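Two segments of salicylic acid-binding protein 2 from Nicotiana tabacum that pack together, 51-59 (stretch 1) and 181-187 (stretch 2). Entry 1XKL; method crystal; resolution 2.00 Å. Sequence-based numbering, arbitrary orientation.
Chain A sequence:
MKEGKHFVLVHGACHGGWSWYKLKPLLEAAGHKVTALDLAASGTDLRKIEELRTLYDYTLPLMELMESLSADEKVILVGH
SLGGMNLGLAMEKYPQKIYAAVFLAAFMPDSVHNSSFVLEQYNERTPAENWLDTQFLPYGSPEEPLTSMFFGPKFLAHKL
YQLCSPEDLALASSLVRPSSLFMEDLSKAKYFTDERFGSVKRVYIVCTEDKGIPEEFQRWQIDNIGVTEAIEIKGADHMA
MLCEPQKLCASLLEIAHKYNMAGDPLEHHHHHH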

# COMPACT_ATOMS: atom_id res chain seq x y z
N GLU A 51 20.13 6.65 11.19
CA GLU A 51 21.05 6.04 12.15
C GLU A 51 22.36 6.81 12.20
O GLU A 51 23.21 6.54 13.04
CB GLU A 51 21.34 4.59 11.76
CG GLU A 51 20.12 3.69 11.74
CD GLU A 51 20.42 2.32 11.16
OE1 GLU A 51 21.35 1.65 11.64
OE2 GLU A 51 19.71 1.92 10.21
N LEU A 52 22.53 7.76 11.29
CA LEU A 52 23.76 8.54 11.24
C LEU A 52 23.53 9.95 11.76
O LEU A 52 22.64 10.65 11.30
CB LEU A 52 24.28 8.62 9.80
CG LEU A 52 24.28 7.33 8.97
CD1 LEU A 52 24.88 7.61 7.60
CD2 LEU A 52 25.08 6.25 9.69
N ARG A 53 24.33 10.37 12.72
CA ARG A 53 24.17 11.71 13.25
C ARG A 53 25.42 12.57 13.12
O ARG A 53 25.37 13.77 13.38
CB ARG A 53 23.68 11.64 14.69
CG ARG A 53 24.31 10.52 15.49
CD ARG A 53 23.47 10.18 16.72
NE ARG A 53 22.59 9.02 16.52
CZ ARG A 53 21.56 8.97 15.68
NH1 ARG A 53 21.25 10.03 14.93
NH2 ARG A 53 20.81 7.88 15.60
N THR A 54 26.53 11.97 12.71
CA THR A 54 27.79 12.69 12.53
C THR A 54 28.48 12.27 11.23
O THR A 54 28.23 11.17 10.71
CB THR A 54 28.80 12.43 13.66
OG1 THR A 54 29.29 11.08 13.57
CG2 THR A 54 28.16 12.64 15.02
N LEU A 55 29.35 13.13 10.71
CA LEU A 55 30.07 12.80 9.48
C LEU A 55 30.90 11.54 9.71
O LEU A 55 31.11 10.74 8.80
CB LEU A 55 30.98 13.95 9.05
CG LEU A 55 31.74 13.71 7.74
CD1 LEU A 55 30.74 13.59 6.60
CD2 LEU A 55 32.71 14.85 7.48
N TYR A 56 31.37 11.36 10.94
CA TYR A 56 32.18 10.20 11.27
C TYR A 56 31.42 8.88 11.07
O TYR A 56 31.98 7.92 10.55
CB TYR A 56 32.71 10.29 12.71
CG TYR A 56 33.72 9.22 13.04
CD1 TYR A 56 33.31 7.95 13.43
CD2 TYR A 56 35.08 9.46 12.90
CE1 TYR A 56 34.24 6.94 13.67
CE2 TYR A 56 36.02 8.46 13.14
CZ TYR A 56 35.59 7.20 13.52
OH TYR A 56 36.51 6.20 13.74
N ASP A 57 30.15 8.83 11.48
CA ASP A 57 29.34 7.62 11.31
C ASP A 57 29.15 7.32 9.82
O ASP A 57 29.11 6.17 9.40
CB ASP A 57 27.94 7.77 11.93
CG ASP A 57 27.97 8.02 13.43
OD1 ASP A 57 28.95 7.63 14.10
OD2 ASP A 57 26.98 8.59 13.94
N TYR A 58 28.98 8.39 9.04
CA TYR A 58 28.77 8.28 7.60
C TYR A 58 30.03 7.81 6.87
O TYR A 58 29.94 7.09 5.88
CB TYR A 58 28.31 9.65 7.08
CG TYR A 58 28.12 9.76 5.58
CD1 TYR A 58 27.41 8.78 4.87
CD2 TYR A 58 28.60 10.86 4.88
CE1 TYR A 58 27.19 8.92 3.50
CE2 TYR A 58 28.39 11.01 3.52
CZ TYR A 58 27.68 10.04 2.83
OH TYR A 58 27.47 10.20 1.48
N THR A 59 31.19 8.20 7.39
CA THR A 59 32.49 7.86 6.80
C THR A 59 33.08 6.54 7.29
O THR A 59 34.12 6.10 6.81
CB THR A 59 33.51 8.97 7.11
OG1 THR A 59 32.92 10.25 6.84
CG2 THR A 59 34.76 8.80 6.25
N LEU A 181 24.00 16.60 5.01
CA LEU A 181 25.20 17.42 4.88
C LEU A 181 25.86 17.44 6.25
O LEU A 181 26.97 17.94 6.41
CB LEU A 181 24.85 18.85 4.46
CG LEU A 181 24.29 19.05 3.05
CD1 LEU A 181 24.01 20.52 2.79
CD2 LEU A 181 25.30 18.52 2.04
N PHE A 182 25.16 16.88 7.23
CA PHE A 182 25.66 16.81 8.61
C PHE A 182 26.08 18.18 9.15
O PHE A 182 27.06 18.29 9.88
CB PHE A 182 26.82 15.82 8.68
CG PHE A 182 26.45 14.42 8.27
CD1 PHE A 182 25.74 13.59 9.14
CD2 PHE A 182 26.74 13.96 6.99
CE1 PHE A 182 25.31 12.32 8.73
CE2 PHE A 182 26.31 12.70 6.57
CZ PHE A 182 25.60 11.88 7.44
N MSE A 183 25.32 19.21 8.79
CA MSE A 183 25.58 20.58 9.22
C MSE A 183 25.72 20.66 10.74
O MSE A 183 26.70 21.20 11.26
CB MSE A 183 24.44 21.50 8.79
CG MSE A 183 24.14 21.52 7.31
SE MSE A 183 25.44 22.51 6.29
CE MSE A 183 24.62 24.25 6.38
N GLU A 184 24.73 20.13 11.45
CA GLU A 184 24.72 20.14 12.91
C GLU A 184 26.03 19.64 13.50
O GLU A 184 26.69 20.35 14.25
CB GLU A 184 23.56 19.29 13.44
CG GLU A 184 23.46 19.29 14.96
CD GLU A 184 23.18 20.68 15.52
OE1 GLU A 184 23.46 20.90 16.72
OE2 GLU A 184 22.67 21.54 14.77
N ASP A 185 26.39 18.40 13.17
CA ASP A 185 27.62 17.80 13.67
C ASP A 185 28.85 18.62 13.28
O ASP A 185 29.72 18.89 14.12
CB ASP A 185 27.78 16.38 13.12
CG ASP A 185 29.13 15.77 13.44
OD1 ASP A 185 29.49 15.71 14.63
OD2 ASP A 185 29.84 15.35 12.50
N LEU A 186 28.91 19.04 12.03
CA LEU A 186 30.05 19.80 11.53
C LEU A 186 30.22 21.20 12.11
O LEU A 186 31.31 21.78 12.04
CB LEU A 186 29.99 19.88 10.00
CG LEU A 186 30.17 18.54 9.28
CD1 LEU A 186 29.98 18.72 7.78
CD2 LEU A 186 31.56 17.99 9.58
N SER A 187 29.16 21.75 12.70
CA SER A 187 29.24 23.08 13.28
C SER A 187 29.77 23.08 14.71
O SER A 187 30.20 24.12 15.22
CB SER A 187 27.86 23.75 13.26
OG SER A 187 26.95 23.08 14.11
O HOH W 1 24.52 16.13 11.82

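Stretch 2 meets stretch 1 through three of its seven residues, Phe182, Asp185 and Leu186, and the two segments together bury 360 Å² against each other. Leu181, first in order, directs its CA-to-CB bond away from stretch 1 and makes no contact.

Phe182 does most of the apolar work. It gives up 120 Å² to stretch 1, the largest share of any residue here, and its CA-to-CB bond points toward that segment. With chi1 at -60° (m) and chi2 at -77°, the ring reaches the turn that leads into the first helix. Over one face of the ring lie Leu55 CA and Thr54 O, so that face packs against backbone at the start of the helix, and Thr54 C lies 3.7 Å from Phe182 CD1. At the edge, near the ring plane, Leu52 CB comes within 4.0 Å of Phe182 CE1. Leu55 adds its side chain, CD1 to Phe182 CD2 at 4.0 Å. The tightest apolar approach is Tyr58 CD2 to Phe182 CE2, 3.4 Å. These two rings have planes inclined by 30° and centroids 5.2 Å apart, but they are slid sideways and barely overlap, so the pair is better read as offset packing than as a full stack. A flat, wholly apolar side chain suits this site because it can meet a backbone surface and several side chains at once. The backbone at Phe182 has phi/psi of 53/38, in the left-handed region, and the residue holds the N-cap position of the second helix.

Met183, modelled as selenomethionine, and Glu184 follow in the first turn of that helix without touching stretch 1; the end of the Glu184 side chain leads away from it.

Asp185 supplies the polar contact. Its CA-to-CB bond points toward stretch 1, and with chi1 at 172° (t) the carboxylate receives Leu55 N: the donor lies 2.9 Å from Asp185 OD2, with an N-H...O angle of 163°, close to linear. Leu55 is the first residue of its helix, where an amide lacks the usual helical acceptor, and a carboxylate can provide one. Thr54, at the N-cap position, uses OG1 to accept from Asp57 N at 3.2 Å, so side chains from both segments serve amides of the same first turn. The backbones are close here, with Thr54 CA and Asp185 CA 5.2 Å apart, and Thr54 CB lies 3.3 Å from Asp185 OD2. Water 1 adds a bridge, donating to Arg53 O at 3.0 Å and accepting from Asp185 N at 3.2 Å.

Leu186 closes the contact. Its CA-to-CB bond runs sideways, yet the end of the side chain comes nearer, bringing Leu186 CD2 to 3.9 Å from Leu55 CD2. Both leucines are buried, as befits branched apolar side chains in contact. Ser187 lies out of reach, and its OG donates to Glu184 O at 2.7 Å within stretch 2.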